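PDB 2W8D: processed glycerol phosphate lipoteichoic acid synthase 2 from Bacillus subtilis, which belongs to the sulfatase family of the alkaline phosphatase clan and carries a magnesium ion in its extracytoplasmic C-terminal domain. Local coordinates for residues A[89-94]-A[308-313]; A[94-99]-A[387-392]; A[108-113]-A[394-399]; A[341-346]-A[383-388]. One frame throughout, in Å; residues are numbered along the deposited sequence.

Three of the four contacts use helix 380-397: interaction 4 near its start, interaction 2 in the middle and interaction 3 at its C-terminal end. The centres of interactions 2 and 4 are about 10 Å apart and those of 3 and 4 about 21 Å. Interaction 1 lies deeper, with its centre about 7 Å from that of the chain; the D310 side chain is about 11 Å from the magnesium ion held at E40, T84, D258 and H259. S94 belongs to both interactions 1 and 2. E388 joins 2 to 4, and a salt bridge from R341 NH2 to D312 OD1 (2.8 Å) ties 4 to 1.

Interaction 1: residues A[89-94]-A[308-313]; sequences FMMENS and AGDVDV
M90, M91 and S94, at the C-terminal end of helix 86-93, form a buried and largely apolar contact with D310 and V311, in the turn after strand 308-309, and V313, the first residue of helix 313-320. Both methionines are selenomethionines, and their methyl groups come to the two oxygens of one carboxylate: M90 CE lies 3.3 Å from D310 OD2, and M91 CE 3.2 Å from D310 OD1. The polar end of D310 is held elsewhere, by the backbone N of Q78, which donates to OD2. Behind the methyls the selenium atoms pack on valines, M90 SE at 3.7 Å from V311 CG1 and M91 SE at 3.7 Å from V313 CB. M91 reaches V313 because its chain folds at chi2 (-59°), which swings SE round to V313.

The polar link lies at the helix end. S94, the first residue past the helix, has OG anti to its backbone N (chi1 -165°) and donates to V311 O at 2.7 Å, in the carbonyl plane and on a lone pair. The same hydroxyl is also hydrogen-bonded to G332 N. One water joins the two backbones, donating to M90 O (2.6 Å) and to D310 O (2.8 Å), so that the water adds to the bond M90 O already takes from S94 N.

The contact packs on the main mixed sheet: D310 and V313 touch F75 of strand 70-76, which pairs in parallel with strand 308-309, while M91 rests on Y256 and V313 on V254, both of strand 251-257.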
# COMPACT_ATOMS: atom_id res chain seq x y z
N PHE A 89 -3.27 -0.38 -7.17
CA PHE A 89 -4.67 -0.33 -7.56
C PHE A 89 -5.61 -0.07 -6.38
O PHE A 89 -6.57 0.69 -6.48
CB PHE A 89 -5.10 -1.65 -8.24
CG PHE A 89 -6.51 -1.61 -8.77
CD1 PHE A 89 -6.81 -0.86 -9.90
CD2 PHE A 89 -7.53 -2.34 -8.14
CE1 PHE A 89 -8.11 -0.85 -10.42
CE2 PHE A 89 -8.84 -2.32 -8.63
CZ PHE A 89 -9.13 -1.57 -9.78
N MSE A 90 -5.31 -0.72 -5.27
CA MSE A 90 -6.07 -0.56 -4.04
C MSE A 90 -5.89 0.81 -3.39
O MSE A 90 -6.88 1.34 -2.87
CB MSE A 90 -5.75 -1.70 -3.08
CG MSE A 90 -6.40 -2.99 -3.56
SE MSE A 90 -6.11 -4.49 -2.33
CE MSE A 90 -4.35 -5.01 -2.93
N MSE A 91 -4.67 1.38 -3.44
CA MSE A 91 -4.41 2.72 -2.90
C MSE A 91 -5.24 3.73 -3.65
O MSE A 91 -5.78 4.63 -3.04
CB MSE A 91 -2.94 3.16 -3.03
CG MSE A 91 -1.93 2.29 -2.33
SE MSE A 91 -2.24 2.14 -0.40
CE MSE A 91 -2.10 0.21 -0.19
N GLU A 92 -5.33 3.60 -4.97
CA GLU A 92 -6.06 4.59 -5.79
C GLU A 92 -7.56 4.32 -5.86
O GLU A 92 -8.30 5.22 -6.18
CB GLU A 92 -5.52 4.71 -7.22
CG GLU A 92 -4.02 5.01 -7.44
CD GLU A 92 -3.32 5.76 -6.32
OE1 GLU A 92 -3.92 6.66 -5.71
OE2 GLU A 92 -2.15 5.47 -6.06
N ASN A 93 -8.03 3.10 -5.59
CA ASN A 93 -9.44 2.79 -5.88
C ASN A 93 -10.29 2.27 -4.75
O ASN A 93 -11.50 2.35 -4.83
CB ASN A 93 -9.55 1.85 -7.07
CG ASN A 93 -9.03 2.47 -8.31
OD1 ASN A 93 -9.70 3.31 -8.90
ND2 ASN A 93 -7.81 2.09 -8.73
N SER A 94 -9.65 1.72 -3.72
CA SER A 94 -10.34 1.02 -2.63
C SER A 94 -11.25 -0.06 -3.20
O SER A 94 -12.41 -0.23 -2.83
CB SER A 94 -11.10 2.01 -1.72
OG SER A 94 -11.47 1.38 -0.51
N ALA A 308 -6.48 -3.90 9.74
CA ALA A 308 -6.77 -3.12 8.54
C ALA A 308 -6.08 -3.72 7.33
O ALA A 308 -5.07 -4.37 7.48
CB ALA A 308 -6.30 -1.65 8.73
N GLY A 309 -6.58 -3.46 6.12
CA GLY A 309 -5.92 -3.92 4.89
C GLY A 309 -5.69 -2.80 3.88
O GLY A 309 -6.13 -1.68 4.09
N ASP A 310 -4.98 -3.10 2.79
CA ASP A 310 -4.74 -2.14 1.72
C ASP A 310 -5.93 -1.26 1.31
O ASP A 310 -5.71 -0.09 1.06
CB ASP A 310 -4.29 -2.86 0.44
CG ASP A 310 -2.89 -3.33 0.51
OD1 ASP A 310 -2.05 -2.68 1.21
OD2 ASP A 310 -2.64 -4.39 -0.12
N VAL A 311 -7.15 -1.82 1.21
CA VAL A 311 -8.32 -1.08 0.68
C VAL A 311 -8.79 0.01 1.67
O VAL A 311 -9.59 0.90 1.31
CB VAL A 311 -9.52 -2.02 0.31
CG1 VAL A 311 -9.20 -2.93 -0.93
CG2 VAL A 311 -9.96 -2.84 1.49
N ASP A 312 -8.29 -0.06 2.90
CA ASP A 312 -8.63 0.93 3.91
C ASP A 312 -7.81 2.23 3.81
O ASP A 312 -8.20 3.23 4.39
CB ASP A 312 -8.48 0.36 5.32
CG ASP A 312 -9.29 -0.91 5.55
OD1 ASP A 312 -10.32 -1.11 4.89
OD2 ASP A 312 -8.91 -1.69 6.44
N VAL A 313 -6.69 2.22 3.10
CA VAL A 313 -5.82 3.41 3.06
C VAL A 313 -6.47 4.65 2.42
O VAL A 313 -6.41 5.74 3.00
CB VAL A 313 -4.43 3.12 2.41
CG1 VAL A 313 -3.48 4.34 2.54
CG2 VAL A 313 -3.78 1.96 3.08
O HOH W 1 -6.70 2.09 -0.36

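Interaction 2: residues A[94-99]-A[387-392]; sequences SLYPLA and KELEMS
The ring of Y96 stands against helix 380-397 with L389 over one face and E388 and S392 at its edge. L389 CD2 sits over the centre of the Y96 ring, 3.5 Å from the centroid and 9° off the normal, a CH-pi contact in which the two side chains cross at about a right angle. In the ring plane the hydroxyl reaches the glutamate: Y96 OH donates to E388 OE2 at 2.6 Å. It meets that oxygen on the anti side, tilted out of the carboxylate plane, and the ring and carboxylate planes are turned 52° apart.

At the other end of the ring, S392 has OG anti to its own backbone N (chi1 -178°), directed at the loop. There it accepts a hydrogen bond from Y96 N (2.9 Å), and Y96 CD2 lies 3.6 Å from S392 OG. L95 packs nearby, its CD2 3.8 Å from S392 OG. A water that donates to Y96 O (2.7 Å) also pairs with S392 OG, so the serine meets the N-H of Y96 directly and its C=O through the water.

P345 of strand 344-345 touches Y96, E388 and L389 alike. Since E388 OE2 also forms a salt bridge with R341 NH2, one oxygen of a buried glutamate accepts the phenol O-H and pairs with a guanidinium, surroundings that would be expected to favour the ionised form.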
# COMPACT_ATOMS: atom_id res chain seq x y z
N SER A 94 -9.65 1.72 -3.72
CA SER A 94 -10.34 1.02 -2.63
C SER A 94 -11.25 -0.06 -3.20
O SER A 94 -12.41 -0.23 -2.83
CB SER A 94 -11.10 2.01 -1.72
OG SER A 94 -11.47 1.38 -0.51
N LEU A 95 -10.69 -0.76 -4.17
CA LEU A 95 -11.31 -1.92 -4.80
C LEU A 95 -10.27 -3.03 -4.91
O LEU A 95 -9.11 -2.78 -5.19
CB LEU A 95 -11.85 -1.58 -6.18
CG LEU A 95 -13.02 -0.61 -6.32
CD1 LEU A 95 -13.24 -0.34 -7.83
CD2 LEU A 95 -14.26 -1.19 -5.63
N TYR A 96 -10.71 -4.25 -4.69
CA TYR A 96 -9.82 -5.41 -4.77
C TYR A 96 -9.34 -5.69 -6.20
O TYR A 96 -10.07 -5.48 -7.18
CB TYR A 96 -10.51 -6.65 -4.19
CG TYR A 96 -10.69 -6.54 -2.72
CD1 TYR A 96 -9.70 -7.00 -1.84
CD2 TYR A 96 -11.83 -5.94 -2.19
CE1 TYR A 96 -9.85 -6.87 -0.46
CE2 TYR A 96 -11.98 -5.79 -0.84
CZ TYR A 96 -11.02 -6.26 0.03
OH TYR A 96 -11.20 -6.11 1.39
N PRO A 97 -8.10 -6.18 -6.32
CA PRO A 97 -7.52 -6.62 -7.58
C PRO A 97 -8.17 -7.92 -8.02
O PRO A 97 -9.07 -8.42 -7.35
CB PRO A 97 -6.07 -6.88 -7.20
CG PRO A 97 -6.18 -7.36 -5.77
CD PRO A 97 -7.21 -6.45 -5.17
N LEU A 98 -7.74 -8.47 -9.15
CA LEU A 98 -8.37 -9.72 -9.64
C LEU A 98 -7.91 -10.92 -8.80
O LEU A 98 -6.80 -10.91 -8.26
CB LEU A 98 -8.02 -9.95 -11.11
CG LEU A 98 -8.42 -8.93 -12.18
CD1 LEU A 98 -7.85 -9.33 -13.52
CD2 LEU A 98 -9.93 -8.95 -12.29
N ALA A 99 -8.76 -11.92 -8.69
CA ALA A 99 -8.43 -13.16 -8.04
C ALA A 99 -7.30 -13.94 -8.73
O ALA A 99 -6.55 -14.64 -8.04
CB ALA A 99 -9.71 -14.08 -7.89
N LYS A 387 -19.08 -11.33 1.06
CA LYS A 387 -19.81 -10.16 0.61
C LYS A 387 -18.89 -8.97 0.26
O LYS A 387 -19.08 -8.34 -0.79
CB LYS A 387 -20.85 -9.73 1.65
CG LYS A 387 -22.25 -10.21 1.36
CD LYS A 387 -23.04 -10.30 2.65
CE LYS A 387 -24.34 -11.07 2.44
NZ LYS A 387 -24.53 -12.02 3.57
N GLU A 388 -17.90 -8.67 1.11
CA GLU A 388 -16.98 -7.57 0.84
C GLU A 388 -16.29 -7.81 -0.50
O GLU A 388 -16.25 -6.93 -1.35
CB GLU A 388 -15.98 -7.32 1.99
CG GLU A 388 -14.99 -6.16 1.73
CD GLU A 388 -14.25 -5.61 2.97
OE1 GLU A 388 -14.80 -5.65 4.11
OE2 GLU A 388 -13.11 -5.09 2.79
N LEU A 389 -15.75 -9.01 -0.69
CA LEU A 389 -15.10 -9.38 -1.95
C LEU A 389 -16.07 -9.40 -3.14
O LEU A 389 -15.75 -8.89 -4.21
CB LEU A 389 -14.40 -10.73 -1.81
CG LEU A 389 -13.12 -10.75 -0.95
CD1 LEU A 389 -12.57 -12.19 -0.90
CD2 LEU A 389 -12.06 -9.73 -1.48
N GLU A 390 -17.27 -9.95 -2.92
CA GLU A 390 -18.27 -10.06 -3.98
C GLU A 390 -18.68 -8.67 -4.55
O GLU A 390 -18.78 -8.50 -5.77
CB GLU A 390 -19.47 -10.84 -3.45
CG GLU A 390 -20.63 -11.04 -4.39
CD GLU A 390 -21.93 -11.47 -3.66
OE1 GLU A 390 -21.96 -11.48 -2.40
OE2 GLU A 390 -22.93 -11.81 -4.35
N MSE A 391 -18.90 -7.70 -3.67
CA MSE A 391 -19.33 -6.37 -4.09
C MSE A 391 -18.27 -5.71 -4.94
O MSE A 391 -18.56 -5.18 -6.01
CB MSE A 391 -19.73 -5.49 -2.91
CG MSE A 391 -20.95 -6.01 -2.14
SE MSE A 391 -22.59 -6.24 -3.22
CE MSE A 391 -22.62 -8.18 -3.40
N SER A 392 -17.03 -5.78 -4.49
CA SER A 392 -15.92 -5.30 -5.27
C SER A 392 -15.84 -6.00 -6.64
O SER A 392 -15.74 -5.32 -7.68
CB SER A 392 -14.61 -5.41 -4.47
OG SER A 392 -13.51 -4.89 -5.21
O HOH W 2 -12.38 -6.91 -7.17

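Interaction 3: residues A[108-113]-A[394-399]; sequences AQNTLQ and KIINGD
The amide of N110 and the carboxylate of D399 lie stacked, their planes 17° apart, with the two side chains running past each other in opposite directions. N110 CG comes to 3.4 Å from D399 OD1. At the amide edge, N110 ND2 donates to I396 O at 3.0 Å, in the amide plane and on a carbonyl lone pair, in a nearly straight bond (168°); its other N-H goes to a water, 2.8 Å from ND2. At the carboxylate edge, T111 N donates to D399 OD1 at 2.8 Å from the syn side, a little out of plane. D399 is set for this by CG lying anti to its backbone N (chi1 -172°), which carries the carboxylate over to the loop.

D399 is the C-prime residue of a Schellman motif that ends helix 380-397. With positive phi, it makes a weak bond from its N to I396 O, while the N of the following residue bonds to I395 O. The N110 amide is thus a further donor to I396 O, in the last turn of the helix, where carbonyls lack the N-H donors of a following turn.

One water donates to Q109 O (2.9 Å) and to D399 OD2 (2.7 Å) while accepting from T111 OG1 (2.7 Å). D399 OD2 also forms a salt bridge with R402 NE, which would offset the negative charge so close to the helix C-terminus. R402 NH2 bonds to G398 O, and T111 packs on the R402 side chain.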
# COMPACT_ATOMS: atom_id res chain seq x y z
N ALA A 108 -7.48 -2.09 -17.55
CA ALA A 108 -7.05 -0.69 -17.73
C ALA A 108 -8.03 0.16 -18.56
O ALA A 108 -7.93 1.39 -18.56
CB ALA A 108 -5.60 -0.56 -18.25
N GLN A 109 -8.99 -0.50 -19.21
CA GLN A 109 -10.07 0.18 -19.91
C GLN A 109 -11.35 0.31 -19.06
O GLN A 109 -12.34 0.90 -19.52
CB GLN A 109 -10.43 -0.51 -21.23
CG GLN A 109 -9.50 -0.27 -22.39
CD GLN A 109 -9.94 -1.12 -23.60
OE1 GLN A 109 -9.82 -2.35 -23.56
NE2 GLN A 109 -10.51 -0.48 -24.64
N ASN A 110 -11.34 -0.23 -17.84
CA ASN A 110 -12.47 0.04 -16.94
C ASN A 110 -12.65 1.56 -16.74
O ASN A 110 -11.67 2.32 -16.88
CB ASN A 110 -12.32 -0.71 -15.60
CG ASN A 110 -12.99 -2.09 -15.62
OD1 ASN A 110 -13.12 -2.73 -16.68
ND2 ASN A 110 -13.44 -2.54 -14.46
N THR A 111 -13.87 2.01 -16.46
CA THR A 111 -14.09 3.37 -15.97
C THR A 111 -13.81 3.43 -14.46
O THR A 111 -14.39 2.68 -13.67
CB THR A 111 -15.52 3.89 -16.29
OG1 THR A 111 -15.74 3.93 -17.73
CG2 THR A 111 -15.73 5.29 -15.68
N LEU A 112 -12.90 4.32 -14.07
CA LEU A 112 -12.49 4.41 -12.68
C LEU A 112 -12.78 5.78 -12.06
O LEU A 112 -12.89 6.79 -12.76
CB LEU A 112 -11.00 4.05 -12.55
CG LEU A 112 -10.62 2.63 -12.94
CD1 LEU A 112 -9.15 2.46 -12.73
CD2 LEU A 112 -11.40 1.59 -12.14
N GLN A 113 -12.91 5.80 -10.74
CA GLN A 113 -13.14 7.04 -10.02
C GLN A 113 -12.12 7.13 -8.89
O GLN A 113 -12.46 7.11 -7.71
CB GLN A 113 -14.60 7.15 -9.58
CG GLN A 113 -15.51 6.99 -10.80
CD GLN A 113 -16.98 6.85 -10.51
OE1 GLN A 113 -17.36 6.34 -9.48
NE2 GLN A 113 -17.83 7.28 -11.46
N LYS A 394 -18.17 -7.45 -8.39
CA LYS A 394 -19.24 -6.99 -9.30
C LYS A 394 -18.85 -5.71 -10.01
O LYS A 394 -19.12 -5.55 -11.20
CB LYS A 394 -20.57 -6.82 -8.58
CG LYS A 394 -21.29 -8.14 -8.39
CD LYS A 394 -22.38 -8.07 -7.33
CE LYS A 394 -23.30 -9.25 -7.49
NZ LYS A 394 -23.33 -10.04 -6.23
N ILE A 395 -18.21 -4.80 -9.27
CA ILE A 395 -17.81 -3.52 -9.83
C ILE A 395 -16.77 -3.71 -10.94
O ILE A 395 -16.91 -3.16 -12.04
CB ILE A 395 -17.31 -2.54 -8.74
CG1 ILE A 395 -18.52 -1.97 -7.97
CG2 ILE A 395 -16.50 -1.39 -9.33
CD1 ILE A 395 -18.11 -1.32 -6.58
N ILE A 396 -15.77 -4.53 -10.66
CA ILE A 396 -14.66 -4.68 -11.57
C ILE A 396 -15.02 -5.53 -12.78
O ILE A 396 -14.72 -5.15 -13.92
CB ILE A 396 -13.41 -5.17 -10.81
CG1 ILE A 396 -12.52 -3.95 -10.49
CG2 ILE A 396 -12.62 -6.13 -11.59
CD1 ILE A 396 -12.67 -3.51 -9.17
N ASN A 397 -15.72 -6.64 -12.54
CA ASN A 397 -16.11 -7.56 -13.60
C ASN A 397 -17.15 -6.95 -14.53
O ASN A 397 -17.16 -7.25 -15.72
CB ASN A 397 -16.69 -8.87 -13.04
CG ASN A 397 -15.70 -9.63 -12.17
OD1 ASN A 397 -14.49 -9.44 -12.26
ND2 ASN A 397 -16.23 -10.51 -11.31
N GLY A 398 -18.07 -6.16 -13.98
CA GLY A 398 -19.13 -5.58 -14.80
C GLY A 398 -18.83 -4.14 -15.17
O GLY A 398 -19.70 -3.46 -15.69
N ASP A 399 -17.61 -3.65 -14.85
CA ASP A 399 -17.23 -2.27 -15.16
C ASP A 399 -18.39 -1.30 -14.81
O ASP A 399 -18.89 -0.55 -15.66
CB ASP A 399 -16.77 -2.16 -16.63
CG ASP A 399 -16.17 -0.80 -16.97
OD1 ASP A 399 -15.70 -0.11 -16.04
OD2 ASP A 399 -16.16 -0.41 -18.16
O HOH W 3 -15.08 1.78 -19.29
O HOH W 4 -14.24 -1.01 -12.21
O HOH W 5 -14.52 -5.41 -16.67
O HOH W 6 -16.05 0.42 -13.58

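Interaction 4: residues A[341-346]-A[383-388]; sequences REVIPF and SLVKKE
Here R341, V343 and P345, on the approach to and along an outermost strand (344-345) of a five-stranded antiparallel sheet, meet V385 and E388 of helix 380-397. The polar half is a side-on, two-pronged salt bridge. R341 NE donates to E388 OE1 at 2.9 Å, and R341 NH2 to E388 OE2 at 2.8 Å, both almost straight (171° and 170°) and each on a syn lone pair. The guanidinium and carboxylate meet tip to tip and are nearly coplanar, so two parallel bonds fix the rotation of both groups. A bend at chi2 (88°) turns CD of R341 toward E388, where it lies 3.7 Å from E388 OE1.

E388 OE2 also takes the hydroxyl of Y96, while R341 NH2 forms a second salt bridge, with D312 OD1; an arginine between two carboxylates joins helix 380-397 to the turn at 310-312. A water donates to V343 O (2.8 Å) and to E388 OE1 (3.1 Å), giving this oxygen another donor.

The apolar half centres on V385, whose two methyls part between two neighbours: V385 CG2 lies 3.6 Å from V343 CG1, and V385 CG1 3.9 Å from P345 CB. The proline ring also lies across the glutamate, with P345 CG 3.8 Å from E388 OE2. F351 of the adjacent strand 351-352 touches both V343 and V385. A helix packed against a small antiparallel sheet in this way recalls the smaller C-terminal subdomain of many sulfatases.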
# COMPACT_ATOMS: atom_id res chain seq x y z
N ARG A 341 -14.34 -1.49 10.43
CA ARG A 341 -14.41 -2.97 10.49
C ARG A 341 -13.03 -3.60 10.54
O ARG A 341 -12.11 -3.11 9.92
CB ARG A 341 -15.28 -3.57 9.36
CG ARG A 341 -14.73 -3.44 7.92
CD ARG A 341 -13.80 -4.62 7.53
NE ARG A 341 -13.23 -4.42 6.20
CZ ARG A 341 -12.15 -3.68 5.92
NH1 ARG A 341 -11.50 -3.05 6.89
NH2 ARG A 341 -11.74 -3.56 4.67
N GLU A 342 -12.86 -4.69 11.29
CA GLU A 342 -11.54 -5.28 11.49
C GLU A 342 -11.41 -6.70 10.99
O GLU A 342 -10.42 -7.36 11.27
CB GLU A 342 -11.16 -5.20 12.95
CG GLU A 342 -10.87 -3.77 13.39
CD GLU A 342 -10.29 -3.68 14.78
OE1 GLU A 342 -11.05 -3.31 15.71
OE2 GLU A 342 -9.10 -3.98 14.95
N VAL A 343 -12.39 -7.17 10.23
CA VAL A 343 -12.33 -8.48 9.63
C VAL A 343 -11.72 -8.25 8.23
O VAL A 343 -12.37 -7.68 7.36
CB VAL A 343 -13.75 -9.10 9.53
CG1 VAL A 343 -13.68 -10.50 9.00
CG2 VAL A 343 -14.48 -9.11 10.92
N ILE A 344 -10.47 -8.68 8.02
CA ILE A 344 -9.69 -8.23 6.87
C ILE A 344 -9.63 -9.32 5.82
O ILE A 344 -9.01 -10.35 6.03
CB ILE A 344 -8.25 -7.79 7.25
CG1 ILE A 344 -8.21 -6.87 8.51
CG2 ILE A 344 -7.58 -7.06 6.10
CD1 ILE A 344 -9.11 -5.68 8.43
N PRO A 345 -10.30 -9.12 4.68
CA PRO A 345 -10.18 -10.15 3.64
C PRO A 345 -8.78 -10.20 3.05
O PRO A 345 -8.10 -9.16 2.95
CB PRO A 345 -11.14 -9.69 2.53
CG PRO A 345 -12.02 -8.69 3.16
CD PRO A 345 -11.28 -8.07 4.32
N PHE A 346 -8.40 -11.41 2.65
CA PHE A 346 -7.30 -11.68 1.72
C PHE A 346 -7.90 -11.95 0.34
O PHE A 346 -9.05 -12.40 0.22
CB PHE A 346 -6.55 -12.93 2.16
CG PHE A 346 -5.67 -12.72 3.34
CD1 PHE A 346 -5.71 -11.53 4.07
CD2 PHE A 346 -4.78 -13.73 3.74
CE1 PHE A 346 -4.87 -11.34 5.21
CE2 PHE A 346 -3.95 -13.55 4.86
CZ PHE A 346 -3.99 -12.34 5.59
N SER A 383 -18.97 -14.70 6.24
CA SER A 383 -19.98 -14.08 5.36
C SER A 383 -19.68 -12.62 5.04
O SER A 383 -19.93 -12.19 3.93
CB SER A 383 -21.39 -14.17 5.96
OG SER A 383 -21.72 -15.52 6.26
N LEU A 384 -19.20 -11.86 6.03
CA LEU A 384 -18.86 -10.46 5.82
C LEU A 384 -17.75 -10.37 4.77
O LEU A 384 -17.81 -9.52 3.87
CB LEU A 384 -18.44 -9.76 7.13
CG LEU A 384 -19.54 -9.37 8.15
CD1 LEU A 384 -18.93 -8.89 9.43
CD2 LEU A 384 -20.47 -8.28 7.62
N VAL A 385 -16.77 -11.27 4.87
CA VAL A 385 -15.65 -11.35 3.92
C VAL A 385 -16.12 -11.64 2.49
O VAL A 385 -15.78 -10.90 1.57
CB VAL A 385 -14.56 -12.38 4.37
CG1 VAL A 385 -13.50 -12.67 3.24
CG2 VAL A 385 -13.87 -11.92 5.66
N LYS A 386 -16.93 -12.70 2.32
CA LYS A 386 -17.44 -13.11 1.02
C LYS A 386 -18.13 -11.95 0.34
O LYS A 386 -17.80 -11.63 -0.80
CB LYS A 386 -18.36 -14.34 1.12
CG LYS A 386 -17.57 -15.64 1.41
CD LYS A 386 -18.45 -16.90 1.49
CE LYS A 386 -19.58 -16.76 2.56
NZ LYS A 386 -20.18 -18.05 3.03
N LYS A 387 -19.08 -11.33 1.06
CA LYS A 387 -19.81 -10.16 0.61
C LYS A 387 -18.89 -8.97 0.26
O LYS A 387 -19.08 -8.34 -0.79
CB LYS A 387 -20.85 -9.73 1.65
CG LYS A 387 -22.25 -10.21 1.36
CD LYS A 387 -23.04 -10.30 2.65
CE LYS A 387 -24.34 -11.07 2.44
NZ LYS A 387 -24.53 -12.02 3.57
N GLU A 388 -17.90 -8.67 1.11
CA GLU A 388 -16.98 -7.57 0.84
C GLU A 388 -16.29 -7.81 -0.50
O GLU A 388 -16.25 -6.93 -1.35
CB GLU A 388 -15.98 -7.32 1.99
CG GLU A 388 -14.99 -6.16 1.73
CD GLU A 388 -14.25 -5.61 2.97
OE1 GLU A 388 -14.80 -5.65 4.11
OE2 GLU A 388 -13.11 -5.09 2.79
O HOH W 7 -14.86 -8.06 6.04